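Local coordinates for protein Cwp19 (Clostridioides difficile, PDB 5OQ3) that probably hydrolyses cell-wall peptidoglycan through this TIM-barrel glycoside hydrolase domain of a longer protein that may also have amidase activity, at residues Q50-E53 / Y54-L58; Y81-N84 / I85-W88; R168-I171 / V172-A176; I249-K253 / S254-T258; A340-I343 / V344-T348. All coordinates share one frame; numbering follows the deposited sequence. Where two conformers were deposited one is given.

Contact 1: Q50-E53 / Y54-L58; sequences QKKE and YTDLL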
loop_
_atom_site.group_PDB
_atom_site.type_symbol
_atom_site.label_atom_id
_atom_site.label_comp_id
_atom_site.label_asym_id
_atom_site.label_seq_id
_atom_site.Cartn_x
_atom_site.Cartn_y
_atom_site.Cartn_z
ATOM N N GLN A 50 18.983 9.849 -10.201
ATOM C CA GLN A 50 17.965 9.051 -9.544
ATOM C C GLN A 50 18.611 8.202 -8.448
ATOM O O GLN A 50 18.098 8.110 -7.354
ATOM C CB GLN A 50 17.217 8.154 -10.540
ATOM C CG GLN A 50 16.355 8.955 -11.518
ATOM C CD GLN A 50 15.638 8.129 -12.567
ATOM O OE1 GLN A 50 16.069 7.026 -12.928
ATOM N NE2 GLN A 50 14.574 8.701 -13.134
ATOM N N LYS A 51 19.756 7.611 -8.749
ATOM C CA LYS A 51 20.485 6.816 -7.761
ATOM C C LYS A 51 20.869 7.690 -6.559
ATOM O O LYS A 51 20.691 7.266 -5.393
ATOM C CB LYS A 51 21.731 6.171 -8.383
ATOM C CG LYS A 51 21.446 4.990 -9.313
ATOM C CD LYS A 51 22.735 4.452 -9.917
ATOM C CE LYS A 51 22.456 3.232 -10.753
ATOM N NZ LYS A 51 23.673 2.782 -11.434
ATOM N N LYS A 52 21.433 8.873 -6.813
ATOM C CA LYS A 52 21.844 9.738 -5.697
ATOM C C LYS A 52 20.632 10.242 -4.877
ATOM O O LYS A 52 20.698 10.326 -3.648
ATOM C CB LYS A 52 22.687 10.900 -6.223
ATOM C CG LYS A 52 23.049 11.924 -5.169
ATOM C CD LYS A 52 24.051 11.438 -4.130
ATOM C CE LYS A 52 24.917 12.590 -3.623
ATOM N NZ LYS A 52 24.208 13.909 -3.452
ATOM N N GLU A 53 19.536 10.603 -5.552
ATOM C CA GLU A 53 18.318 10.990 -4.853
ATOM C C GLU A 53 17.836 9.883 -3.878
ATOM O O GLU A 53 17.468 10.158 -2.752
ATOM C CB GLU A 53 17.209 11.350 -5.845
ATOM C CG GLU A 53 17.375 12.709 -6.466
ATOM C CD GLU A 53 16.596 12.933 -7.745
ATOM O OE1 GLU A 53 15.874 12.032 -8.218
ATOM O OE2 GLU A 53 16.726 14.069 -8.275
ATOM N N TYR A 54 17.951 8.614 -4.295
ATOM C CA TYR A 54 17.549 7.500 -3.452
ATOM C C TYR A 54 18.475 7.295 -2.261
ATOM O O TYR A 54 17.993 7.156 -1.121
ATOM C CB TYR A 54 17.477 6.231 -4.237
ATOM C CG TYR A 54 16.995 5.044 -3.438
ATOM C CD1 TYR A 54 15.669 4.959 -2.981
ATOM C CD2 TYR A 54 17.854 4.022 -3.119
ATOM C CE1 TYR A 54 15.209 3.843 -2.273
ATOM C CE2 TYR A 54 17.436 2.920 -2.435
ATOM C CZ TYR A 54 16.103 2.832 -2.002
ATOM O OH TYR A 54 15.666 1.715 -1.370
ATOM N N THR A 55 19.784 7.296 -2.505
ATOM C CA THR A 55 20.688 7.077 -1.371
ATOM C C THR A 55 20.638 8.219 -0.363
ATOM O O THR A 55 20.736 8.008 0.831
ATOM C CB THR A 55 22.135 6.735 -1.792
ATOM O OG1 THR A 55 22.617 7.752 -2.653
ATOM C CG2 THR A 55 22.179 5.396 -2.495
ATOM N N ASP A 56 20.509 9.436 -0.858
ATOM C CA ASP A 56 20.366 10.572 0.033
ATOM C C ASP A 56 19.091 10.456 0.872
ATOM O O ASP A 56 19.082 10.779 2.062
ATOM C CB ASP A 56 20.297 11.879 -0.771
ATOM C CG ASP A 56 21.660 12.349 -1.302
ATOM O OD1 ASP A 56 22.738 11.805 -0.902
ATOM O OD2 ASP A 56 21.620 13.316 -2.118
ATOM N N LEU A 57 18.017 9.986 0.251
ATOM C CA LEU A 57 16.756 9.778 0.960
ATOM C C LEU A 57 16.929 8.697 2.039
ATOM O O LEU A 57 16.575 8.908 3.194
ATOM C CB LEU A 57 15.623 9.506 -0.012
ATOM C CG LEU A 57 14.240 9.207 0.582
ATOM C CD1 LEU A 57 13.757 10.414 1.394
ATOM C CD2 LEU A 57 13.253 8.855 -0.508
ATOM N N LEU A 58 17.519 7.555 1.686
ATOM C CA LEU A 58 17.713 6.531 2.696
ATOM C C LEU A 58 18.580 7.015 3.837
ATOM O O LEU A 58 18.347 6.656 4.993
ATOM C CB LEU A 58 18.335 5.309 2.092
ATOM C CG LEU A 58 17.516 4.489 1.115
ATOM C CD1 LEU A 58 18.209 3.167 0.930
ATOM C CD2 LEU A 58 16.108 4.233 1.627
#
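Lys52 and Asp56, one helical turn apart, form a salt bridge in which Lys52 NZ lies 3.0 Å from Asp56 OD2 and takes the syn lone pair of that oxygen. The lysine gets there by bending: with CG anti to the backbone N (chi1 174°), it turns at chi2 and again further out, passing obliquely across the carboxylate with CD and CE close to Asp56 OD1. The ordinary i to i+4 ladder accompanies the pair, with Asp56 N 2.9 Å from Lys52 O and Thr55 N 3.0 Å from Lys51 O. This is helix 47-63, the crossover helix of the beta-alpha-beta unit between barrel strands 27-32 and 68-74. Thr55 OG1 sits 3.4 Å from both Lys51 O and Lys52 O, weak contacts at best. On the buried side, Leu58 CG packs over one face of the Tyr54 ring near its rim; Tyr54 OH bonds to Leu108 O, and the ring meets Trp40 edge-to-face. Leu57 leans on Ala364 and Ala368 of helix 364-369.

Contact 2: Y81-N84 / I85-W88; sequences YKSN and INPW. With EDO (1,2-ethanediol), chain C.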
loop_
_atom_site.group_PDB
_atom_site.type_symbol
_atom_site.label_atom_id
_atom_site.label_comp_id
_atom_site.label_asym_id
_atom_site.label_seq_id
_atom_site.Cartn_x
_atom_site.Cartn_y
_atom_site.Cartn_z
ATOM N N TYR A 81 11.213 -2.183 -12.380
ATOM C CA TYR A 81 12.113 -3.338 -12.385
ATOM C C TYR A 81 11.972 -3.989 -13.758
ATOM O O TYR A 81 10.966 -3.764 -14.452
ATOM C CB TYR A 81 11.769 -4.358 -11.305
ATOM C CG TYR A 81 10.314 -4.822 -11.278
ATOM C CD1 TYR A 81 9.337 -4.104 -10.592
ATOM C CD2 TYR A 81 9.904 -5.962 -11.957
ATOM C CE1 TYR A 81 8.020 -4.531 -10.561
ATOM C CE2 TYR A 81 8.596 -6.392 -11.937
ATOM C CZ TYR A 81 7.650 -5.670 -11.253
ATOM O OH TYR A 81 6.339 -6.098 -11.226
ATOM N N LYS A 82 12.949 -4.808 -14.112
ATOM C CA LYS A 82 12.954 -5.563 -15.355
ATOM C C LYS A 82 11.924 -6.692 -15.245
ATOM O O LYS A 82 11.940 -7.490 -14.294
ATOM C CB LYS A 82 14.340 -6.111 -15.623
ATOM C CG LYS A 82 14.490 -6.763 -16.973
ATOM C CD LYS A 82 15.970 -6.929 -17.301
ATOM C CE LYS A 82 16.158 -7.401 -18.721
ATOM N NZ LYS A 82 17.571 -7.879 -18.812
ATOM N N SER A 83 11.006 -6.745 -16.211
ATOM C CA SER A 83 9.847 -7.643 -16.173
ATOM C C SER A 83 9.589 -8.196 -17.573
ATOM O O SER A 83 9.760 -7.480 -18.555
ATOM C CB SER A 83 8.609 -6.871 -15.724
ATOM O OG SER A 83 7.467 -7.703 -15.675
ATOM N N ASN A 84 9.124 -9.435 -17.634
ATOM C CA ASN A 84 8.615 -10.048 -18.856
ATOM C C ASN A 84 7.060 -10.037 -18.872
ATOM O O ASN A 84 6.442 -10.687 -19.702
ATOM C CB ASN A 84 9.140 -11.501 -18.969
ATOM C CG ASN A 84 10.647 -11.586 -19.156
ATOM O OD1 ASN A 84 11.270 -10.714 -19.778
ATOM N ND2 ASN A 84 11.239 -12.671 -18.659
ATOM N N ILE A 85 6.438 -9.315 -17.936
ATOM C CA ILE A 85 4.972 -9.275 -17.773
ATOM C C ILE A 85 4.438 -7.830 -17.878
ATOM O O ILE A 85 3.441 -7.578 -18.556
ATOM C CB ILE A 85 4.548 -9.881 -16.400
ATOM C CG1 ILE A 85 5.101 -11.311 -16.228
ATOM C CG2 ILE A 85 3.021 -9.855 -16.238
ATOM C CD1 ILE A 85 4.946 -11.845 -14.814
ATOM N N ASN A 86 5.056 -6.895 -17.163
ATOM C CA ASN A 86 4.526 -5.560 -16.981
ATOM C C ASN A 86 5.481 -4.543 -17.558
ATOM O O ASN A 86 6.687 -4.751 -17.578
ATOM C CB ASN A 86 4.278 -5.303 -15.477
ATOM C CG ASN A 86 3.133 -6.128 -14.958
ATOM O OD1 ASN A 86 2.006 -5.890 -15.323
ATOM N ND2 ASN A 86 3.437 -7.134 -14.140
ATOM N N PRO A 87 4.949 -3.403 -18.052
ATOM C CA PRO A 87 5.771 -2.409 -18.755
ATOM C C PRO A 87 6.553 -1.522 -17.806
ATOM O O PRO A 87 6.103 -1.253 -16.680
ATOM C CB PRO A 87 4.728 -1.532 -19.448
ATOM C CG PRO A 87 3.524 -1.642 -18.548
ATOM C CD PRO A 87 3.515 -3.088 -18.119
ATOM N N TRP A 88 7.684 -0.971 -18.275
ATOM C CA TRP A 88 8.424 0.012 -17.478
ATOM C C TRP A 88 7.542 1.178 -17.073
ATOM O O TRP A 88 6.796 1.732 -17.895
ATOM C CB TRP A 88 9.630 0.569 -18.243
ATOM C CG TRP A 88 10.735 -0.417 -18.509
ATOM C CD1 TRP A 88 11.052 -1.015 -19.697
ATOM C CD2 TRP A 88 11.699 -0.862 -17.559
ATOM N NE1 TRP A 88 12.154 -1.823 -19.531
ATOM C CE2 TRP A 88 12.593 -1.710 -18.236
ATOM C CE3 TRP A 88 11.911 -0.592 -16.191
ATOM C CZ2 TRP A 88 13.669 -2.343 -17.582
ATOM C CZ3 TRP A 88 12.979 -1.224 -15.545
ATOM C CH2 TRP A 88 13.850 -2.068 -16.252
HETATM C C1 EDO C . 9.601 -3.800 -17.898
HETATM O O1 EDO C . 9.565 -3.201 -16.633
HETATM C C2 EDO C . 10.902 -4.429 -18.105
HETATM O O2 EDO C . 10.804 -5.794 -18.409
HETATM O O HOH W 1 5.819 -8.355 -12.415
HETATM O O HOH W 2 7.693 -6.076 -19.897
#
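Ser83 and the backbone of Ile85 and Asn86 make an ST turn, extended by a second amide, in the loop between barrel strand 68-74 and helix 90-93. Ser83 OG accepts two backbone protons: Asn86 N at 2.9 Å, almost straight at 171°, and Ile85 N at 3.0 Å. Its chi1 of 180° swings OG away from its own N and over the two amides of the bend. A water takes protons from Tyr81 OH (2.6 Å), in plane at the ring edge, and from Asn86 ND2 (3.2 Å), bridging the two across the turn. The Trp88 indole lies against the Tyr81 backbone, with Tyr81 O 3.4 Å from CZ3 over one face. A 1,2-ethanediol, probably from the crystallisation liquor and doubtfully placed at its O2 end, shares that face and donates from O1 to Tyr81 O (2.7 Å). The loop rests on helix 165-181, where Glu177 binds Ser83 OG and Asn84 N, Tyr170 OH binds Asn86 OD1 and Ser174 OG binds Asn86 ND2; Trp88 packs on Pro104 of helix 104-114.

Contact 3: R168-I171 / V172-A176; sequences RKYI and VDSIA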
loop_
_atom_site.group_PDB
_atom_site.type_symbol
_atom_site.label_atom_id
_atom_site.label_comp_id
_atom_site.label_asym_id
_atom_site.label_seq_id
_atom_site.Cartn_x
_atom_site.Cartn_y
_atom_site.Cartn_z
ATOM N N ARG A 168 -6.741 -12.443 -11.082
ATOM C CA ARG A 168 -6.062 -12.799 -9.851
ATOM C C ARG A 168 -4.752 -13.545 -10.144
ATOM O O ARG A 168 -3.726 -13.269 -9.537
ATOM C CB ARG A 168 -6.992 -13.575 -8.911
ATOM C CG ARG A 168 -8.163 -12.712 -8.420
ATOM C CD ARG A 168 -9.032 -13.395 -7.399
ATOM N NE ARG A 168 -9.716 -14.566 -7.865
ATOM C CZ ARG A 168 -10.977 -14.628 -8.197
ATOM N NH1 ARG A 168 -11.496 -15.792 -8.483
ATOM N NH2 ARG A 168 -11.708 -13.540 -8.332
ATOM N N LYS A 169 -4.811 -14.490 -11.075
ATOM C CA LYS A 169 -3.609 -15.223 -11.449
ATOM C C LYS A 169 -2.544 -14.296 -11.992
ATOM O O LYS A 169 -1.353 -14.478 -11.693
ATOM C CB LYS A 169 -3.943 -16.353 -12.432
ATOM C CG LYS A 169 -2.727 -17.052 -12.949
ATOM C CD LYS A 169 -3.064 -18.228 -13.831
ATOM C CE LYS A 169 -1.978 -18.555 -14.825
ATOM N NZ LYS A 169 -0.687 -18.870 -14.177
ATOM N N TYR A 170 -2.944 -13.346 -12.844
ATOM C CA TYR A 170 -1.971 -12.403 -13.393
ATOM C C TYR A 170 -1.307 -11.562 -12.286
ATOM O O TYR A 170 -0.112 -11.313 -12.338
ATOM C CB TYR A 170 -2.672 -11.505 -14.432
ATOM C CG TYR A 170 -2.127 -10.094 -14.571
ATOM C CD1 TYR A 170 -0.893 -9.852 -15.139
ATOM C CD2 TYR A 170 -2.846 -8.994 -14.110
ATOM C CE1 TYR A 170 -0.376 -8.567 -15.262
ATOM C CE2 TYR A 170 -2.361 -7.701 -14.223
ATOM C CZ TYR A 170 -1.119 -7.494 -14.780
ATOM O OH TYR A 170 -0.608 -6.216 -14.845
ATOM N N ILE A 171 -2.091 -11.097 -11.333
ATOM C CA ILE A 171 -1.510 -10.353 -10.210
ATOM C C ILE A 171 -0.564 -11.231 -9.391
ATOM O O ILE A 171 0.571 -10.820 -9.089
ATOM C CB ILE A 171 -2.582 -9.668 -9.388
ATOM C CG1 ILE A 171 -3.307 -8.608 -10.223
ATOM C CG2 ILE A 171 -1.982 -9.050 -8.116
ATOM C CD1 ILE A 171 -4.644 -8.199 -9.653
ATOM N N VAL A 172 -1.002 -12.453 -9.086
ATOM C CA VAL A 172 -0.120 -13.391 -8.389
ATOM C C VAL A 172 1.199 -13.588 -9.146
ATOM O O VAL A 172 2.281 -13.559 -8.565
ATOM C CB VAL A 172 -0.816 -14.715 -8.143
ATOM C CG1 VAL A 172 0.121 -15.794 -7.650
ATOM C CG2 VAL A 172 -1.973 -14.515 -7.153
ATOM N N ASP A 173 1.076 -13.830 -10.451
ATOM C CA ASP A 173 2.261 -14.072 -11.250
ATOM C C ASP A 173 3.163 -12.850 -11.324
ATOM O O ASP A 173 4.376 -12.975 -11.388
ATOM C CB ASP A 173 1.830 -14.527 -12.667
ATOM C CG ASP A 173 1.191 -15.926 -12.691
ATOM O OD1 ASP A 173 1.304 -16.688 -11.678
ATOM O OD2 ASP A 173 0.537 -16.267 -13.719
ATOM N N SER A 174 2.556 -11.663 -11.352
ATOM C CA SER A 174 3.326 -10.417 -11.390
ATOM C C SER A 174 4.160 -10.249 -10.104
ATOM O O SER A 174 5.337 -9.877 -10.171
ATOM C CB SER A 174 2.383 -9.223 -11.541
ATOM O OG SER A 174 1.731 -9.128 -12.805
ATOM N N ILE A 175 3.566 -10.580 -8.973
ATOM C CA ILE A 175 4.308 -10.530 -7.724
ATOM C C ILE A 175 5.351 -11.632 -7.609
ATOM O O ILE A 175 6.483 -11.381 -7.155
ATOM C CB ILE A 175 3.313 -10.522 -6.574
ATOM C CG1 ILE A 175 2.558 -9.198 -6.675
ATOM C CG2 ILE A 175 4.041 -10.664 -5.247
ATOM C CD1 ILE A 175 1.276 -9.252 -5.929
ATOM N N ALA A 176 4.985 -12.824 -8.079
ATOM C CA ALA A 176 5.899 -13.972 -7.993
ATOM C C ALA A 176 7.195 -13.690 -8.753
ATOM O O ALA A 176 8.255 -14.154 -8.327
ATOM C CB ALA A 176 5.251 -15.210 -8.498
#
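Lys169 and Asp173 supply the charged interaction of this stretch of helix: Lys169 NZ stands 2.9 Å from Asp173 OD2, on its syn lone pair, and the lysine stays extended until chi4 turns the ammonium onto the carboxylate. Among the hydrogen bonds, Tyr170 O is gripped twice by Ser174, by N at 2.9 Å and by OG also at 2.9 Å, from opposite faces of the carbonyl plane. The hydroxyl comes in above that plane because chi1 of -69° folds OG back toward the preceding turn, where it also lies 3.3 Å from Tyr170 CE1. The apolar pair lies side by side, pointing the same way, Ile171 CG2 meeting Ile175 CD1 at 3.9 Å in one of the two conformers of Ile175. Val172 CG2 is pressed to 3.2 Å from Arg168 O, the carbonyl oxygen one turn back. Helix 165-181 wraps the barrel: Ile175 faces Val187 and Phe189 of strand 186-189, Val172 and Arg168 meet helix 214-236, and Tyr170 OH and Ser174 OG reach Asn86 after strand 68-74.

Contact 4: I249-K253 / S254-T258; sequences IWRNK and SSDPT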
loop_
_atom_site.group_PDB
_atom_site.type_symbol
_atom_site.label_atom_id
_atom_site.label_comp_id
_atom_site.label_asym_id
_atom_site.label_seq_id
_atom_site.Cartn_x
_atom_site.Cartn_y
_atom_site.Cartn_z
ATOM N N ILE A 249 -10.746 2.919 8.786
ATOM C CA ILE A 249 -12.025 2.465 9.309
ATOM C C ILE A 249 -12.478 1.245 8.466
ATOM O O ILE A 249 -12.562 1.305 7.231
ATOM C CB ILE A 249 -13.096 3.574 9.289
ATOM C CG1 ILE A 249 -12.726 4.671 10.297
ATOM C CG2 ILE A 249 -14.484 3.004 9.590
ATOM C CD1 ILE A 249 -13.532 5.933 10.141
ATOM N N TRP A 250 -12.780 0.157 9.169
ATOM C CA TRP A 250 -13.313 -1.073 8.595
ATOM C C TRP A 250 -14.848 -0.980 8.480
ATOM O O TRP A 250 -15.380 -0.906 7.355
ATOM C CB TRP A 250 -12.862 -2.255 9.442
ATOM C CG TRP A 250 -13.518 -3.536 9.085
ATOM C CD1 TRP A 250 -13.288 -4.308 7.963
ATOM C CD2 TRP A 250 -14.528 -4.222 9.840
ATOM N NE1 TRP A 250 -14.094 -5.428 7.996
ATOM C CE2 TRP A 250 -14.888 -5.382 9.111
ATOM C CE3 TRP A 250 -15.223 -3.927 11.015
ATOM C CZ2 TRP A 250 -15.878 -6.264 9.544
ATOM C CZ3 TRP A 250 -16.176 -4.858 11.467
ATOM C CH2 TRP A 250 -16.495 -5.973 10.728
ATOM N N ARG A 251 -15.513 -0.851 9.635
ATOM C CA ARG A 251 -16.954 -0.545 9.680
ATOM C C ARG A 251 -17.168 0.351 10.902
ATOM O O ARG A 251 -16.569 0.124 11.953
ATOM C CB ARG A 251 -17.859 -1.778 9.849
ATOM C CG ARG A 251 -17.736 -2.779 8.746
ATOM C CD ARG A 251 -18.753 -3.890 8.861
ATOM N NE ARG A 251 -20.050 -3.481 8.368
ATOM C CZ ARG A 251 -21.103 -4.286 8.275
ATOM N NH1 ARG A 251 -22.207 -3.836 7.722
ATOM N NH2 ARG A 251 -21.060 -5.516 8.760
ATOM N N ASN A 252 -18.067 1.329 10.770
ATOM C CA ASN A 252 -18.513 2.091 11.897
ATOM C C ASN A 252 -19.478 1.260 12.783
ATOM O O ASN A 252 -20.203 0.373 12.301
ATOM C CB ASN A 252 -19.213 3.358 11.424
ATOM C CG ASN A 252 -18.343 4.235 10.551
ATOM O OD1 ASN A 252 -17.192 4.514 10.891
ATOM N ND2 ASN A 252 -18.907 4.726 9.437
ATOM N N LYS A 253 -19.495 1.582 14.078
ATOM C CA LYS A 253 -20.388 0.929 15.033
ATOM C C LYS A 253 -21.855 1.062 14.626
ATOM O O LYS A 253 -22.664 0.153 14.852
ATOM C CB LYS A 253 -20.141 1.469 16.449
ATOM C CG LYS A 253 -20.831 0.690 17.554
ATOM C CD LYS A 253 -20.260 1.046 18.926
ATOM C CE LYS A 253 -18.923 0.363 19.178
ATOM N NZ LYS A 253 -18.421 0.658 20.544
ATOM N N SER A 254 -22.188 2.182 13.990
ATOM C CA SER A 254 -23.535 2.392 13.473
ATOM C C SER A 254 -23.960 1.381 12.381
ATOM O O SER A 254 -25.160 1.212 12.150
ATOM C CB SER A 254 -23.666 3.822 12.947
ATOM O OG SER A 254 -22.705 4.101 11.932
ATOM N N SER A 255 -23.000 0.736 11.710
ATOM C CA SER A 255 -23.297 -0.339 10.724
ATOM C C SER A 255 -23.103 -1.748 11.298
ATOM O O SER A 255 -23.667 -2.700 10.779
ATOM C CB SER A 255 -22.371 -0.235 9.511
ATOM O OG SER A 255 -22.444 1.036 8.929
ATOM N N ASP A 256 -22.275 -1.875 12.321
ATOM C CA ASP A 256 -21.944 -3.168 12.899
ATOM C C ASP A 256 -21.556 -2.914 14.362
ATOM O O ASP A 256 -20.635 -2.188 14.610
ATOM C CB ASP A 256 -20.759 -3.751 12.135
ATOM C CG ASP A 256 -20.347 -5.104 12.616
ATOM O OD1 ASP A 256 -20.487 -5.377 13.815
ATOM O OD2 ASP A 256 -19.881 -5.914 11.779
ATOM N N PRO A 257 -22.247 -3.538 15.326
ATOM C CA PRO A 257 -21.969 -3.188 16.729
ATOM C C PRO A 257 -20.549 -3.483 17.219
ATOM O O PRO A 257 -20.134 -2.912 18.239
ATOM C CB PRO A 257 -23.046 -3.973 17.526
ATOM C CG PRO A 257 -23.521 -5.037 16.600
ATOM C CD PRO A 257 -23.356 -4.503 15.190
ATOM N N THR A 258 -19.796 -4.302 16.476
ATOM C CA THR A 258 -18.411 -4.628 16.792
ATOM C C THR A 258 -17.436 -3.741 16.030
ATOM O O THR A 258 -16.234 -3.958 16.092
ATOM C CB THR A 258 -18.129 -6.103 16.451
ATOM O OG1 THR A 258 -18.191 -6.256 15.022
ATOM C CG2 THR A 258 -19.163 -6.997 17.118
#
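Asn252 O gathers the two backbone bonds that fold residues 252-256 into a tight turn within the long loop after strand 241-244 of the TIM barrel. Ser255 N donates to it at 2.9 Å, coming from well above the carbonyl plane, and Asp256 N donates at 3.1 Å, in that plane. A further, weak bond runs from Asp256 N to Lys253 O, and Lys253 CA makes a C-H...O contact with Asp256 O at 3.2 Å. The fold-back brings Asp256 beside Arg251. Arg251 NH2 lies 3.3 Å from Asp256 OD2, a salt bridge whose hydrogen bond is weak and bent (124°), with the guanidinium and carboxylate planes at 89° to each other. Asp256 CB and Ser255 O lie over one face of the guanidinium, near its rim, and Arg251 also makes a cation-pi contact with Tyr268. A bend at chi3 (80°) turns the guanidinium across the aspartate. The same OD2 sits 3.5 Å from Trp250 CH2; the indole carries Arg251 CG over one face, and its NE1 bonds to Asp274. Lys253 runs past Pro257, its CE 3.6 Å from Pro257 O. The other carboxylate oxygen closes an Asx turn: Asp256 OD1 accepts from Thr258 N at 3.0 Å and from Thr258 OG1 at 2.7 Å, both reaching it from the same face of the carboxylate.

Contact 5: A340-I343 / V344-T348; sequences AKEI and VQQVT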
loop_
_atom_site.group_PDB
_atom_site.type_symbol
_atom_site.label_atom_id
_atom_site.label_comp_id
_atom_site.label_asym_id
_atom_site.label_seq_id
_atom_site.Cartn_x
_atom_site.Cartn_y
_atom_site.Cartn_z
ATOM N N ALA A 340 1.707 15.745 12.186
ATOM C CA ALA A 340 3.141 15.834 12.417
ATOM C C ALA A 340 3.444 16.471 13.792
ATOM O O ALA A 340 4.282 15.974 14.529
ATOM C CB ALA A 340 3.796 16.641 11.316
ATOM N N LYS A 341 2.735 17.548 14.136
ATOM C CA LYS A 341 2.960 18.241 15.395
ATOM C C LYS A 341 2.710 17.379 16.628
ATOM O O LYS A 341 3.290 17.643 17.699
ATOM C CB LYS A 341 2.088 19.512 15.434
ATOM C CG LYS A 341 2.295 20.392 16.622
ATOM C CD LYS A 341 1.521 21.676 16.442
ATOM C CE LYS A 341 0.023 21.502 16.630
ATOM N NZ LYS A 341 -0.578 22.799 17.078
ATOM N N GLU A 342 1.900 16.321 16.466
ATOM C CA GLU A 342 1.566 15.442 17.589
ATOM C C GLU A 342 2.079 14.062 17.405
ATOM O O GLU A 342 1.594 13.138 18.068
ATOM C CB GLU A 342 0.071 15.421 17.869
ATOM C CG GLU A 342 -0.828 14.901 16.771
ATOM C CD GLU A 342 -2.285 14.890 17.188
ATOM O OE1 GLU A 342 -2.918 13.824 17.140
ATOM O OE2 GLU A 342 -2.815 15.974 17.561
ATOM N N ILE A 343 3.102 13.902 16.580
ATOM C CA ILE A 343 3.524 12.537 16.313
ATOM C C ILE A 343 4.113 11.860 17.563
ATOM O O ILE A 343 3.935 10.658 17.751
ATOM C CB ILE A 343 4.501 12.481 15.116
ATOM C CG1 ILE A 343 4.685 11.032 14.591
ATOM C CG2 ILE A 343 5.860 13.050 15.451
ATOM C CD1 ILE A 343 3.405 10.299 14.202
ATOM N N VAL A 344 4.815 12.590 18.413
ATOM C CA VAL A 344 5.334 11.972 19.635
ATOM C C VAL A 344 4.175 11.468 20.505
ATOM O O VAL A 344 4.209 10.369 21.043
ATOM C CB VAL A 344 6.267 12.942 20.399
ATOM C CG1 VAL A 344 6.606 12.358 21.760
ATOM C CG2 VAL A 344 7.540 13.172 19.588
ATOM N N GLN A 345 3.154 12.282 20.661
ATOM C CA GLN A 345 1.960 11.876 21.397
ATOM C C GLN A 345 1.307 10.619 20.796
ATOM O O GLN A 345 0.905 9.699 21.538
ATOM C CB GLN A 345 0.966 13.038 21.434
ATOM C CG GLN A 345 -0.271 12.763 22.262
ATOM C CD GLN A 345 -1.292 13.878 22.225
ATOM O OE1 GLN A 345 -1.088 14.884 21.568
ATOM N NE2 GLN A 345 -2.432 13.662 22.883
ATOM N N GLN A 346 1.166 10.572 19.475
ATOM C CA GLN A 346 0.594 9.400 18.847
ATOM C C GLN A 346 1.408 8.158 19.093
ATOM O O GLN A 346 0.837 7.131 19.453
ATOM C CB GLN A 346 0.361 9.656 17.347
ATOM C CG GLN A 346 -0.667 10.708 17.025
ATOM C CD GLN A 346 -1.209 10.611 15.594
ATOM O OE1 GLN A 346 -0.642 9.936 14.720
ATOM N NE2 GLN A 346 -2.272 11.369 15.328
ATOM N N VAL A 347 2.717 8.197 18.872
ATOM C CA VAL A 347 3.499 6.995 19.015
ATOM C C VAL A 347 3.622 6.580 20.481
ATOM O O VAL A 347 3.615 5.408 20.796
ATOM C CB VAL A 347 4.882 7.139 18.342
ATOM C CG1 VAL A 347 5.767 5.942 18.622
ATOM C CG2 VAL A 347 4.711 7.281 16.827
ATOM N N THR A 348 3.649 7.544 21.395
ATOM C CA THR A 348 3.622 7.229 22.825
ATOM C C THR A 348 2.352 6.431 23.188
ATOM O O THR A 348 2.399 5.438 23.921
ATOM C CB THR A 348 3.754 8.510 23.649
ATOM O OG1 THR A 348 4.995 9.155 23.347
ATOM C CG2 THR A 348 3.690 8.228 25.154
HETATM O O HOH W 3 5.304 15.573 18.330
#
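Glu342, Ile343 and Gln346 carry this first turn of helix 343-350, with Glu342 at the N-cap position. Its backbone starts the ladder: Gln346 N lies 3.0 Å from Glu342 O. Its side chain meets the same residue again, Glu342 OE1 accepting from Gln346 NE2 at 3.1 Å (149° at the hydrogen). The carboxylate is met on its anti side, with the carboxylate and amide planes 76° apart and one N-H used. Glu342 reaches it with CG lodged between its N and its carbonyl carbon (chi1 62°), which carries the extended acid toward the Gln346 amide. OE1 has a second donor in Ile295 N, and this pair of donors would be expected to steady a carboxylate near the amino end of a helix. Ile343 works on the apolar side. Its O accepts from Val347 N at 3.0 Å, and its CD1 also reaches Val347 CG2 at 4.2 Å; the same methyl is 4.1 Å from Gln346 OE1, the two side chains crossing at about a right angle. A water bridges the entry to the helix, giving a proton to Lys341 O and accepting from Val344 N, each at 3.0 Å. Ile343 and Val347 face Gln324 of strand 319-324 and Tyr361 of strand 356-361, and helix 371-381 packs against Val344 and Val347.

In the fold
Contacts 1 and 3 lie on helices of the barrel's outer layer and contact 5 at the start of one, each with one side turned inward, whereas contacts 2 and 4 are turns in long loops that follow strands 68-74 and 241-244. All five are partly buried: half of the touching residues of contact 3 are buried, while most of those in contact 4 are exposed and its bridge is weak. Contacts 1 and 3 use the same lysine-aspartate bridge at i to i+4; contact 5 replaces it with a carboxylate-amide bond. Contacts 2 and 3 touch, loop against helix 165-181, with centres 13 Å apart. Contacts 1 and 4, their centres about 42 Å apart, lie on opposite sides of the chain's centre.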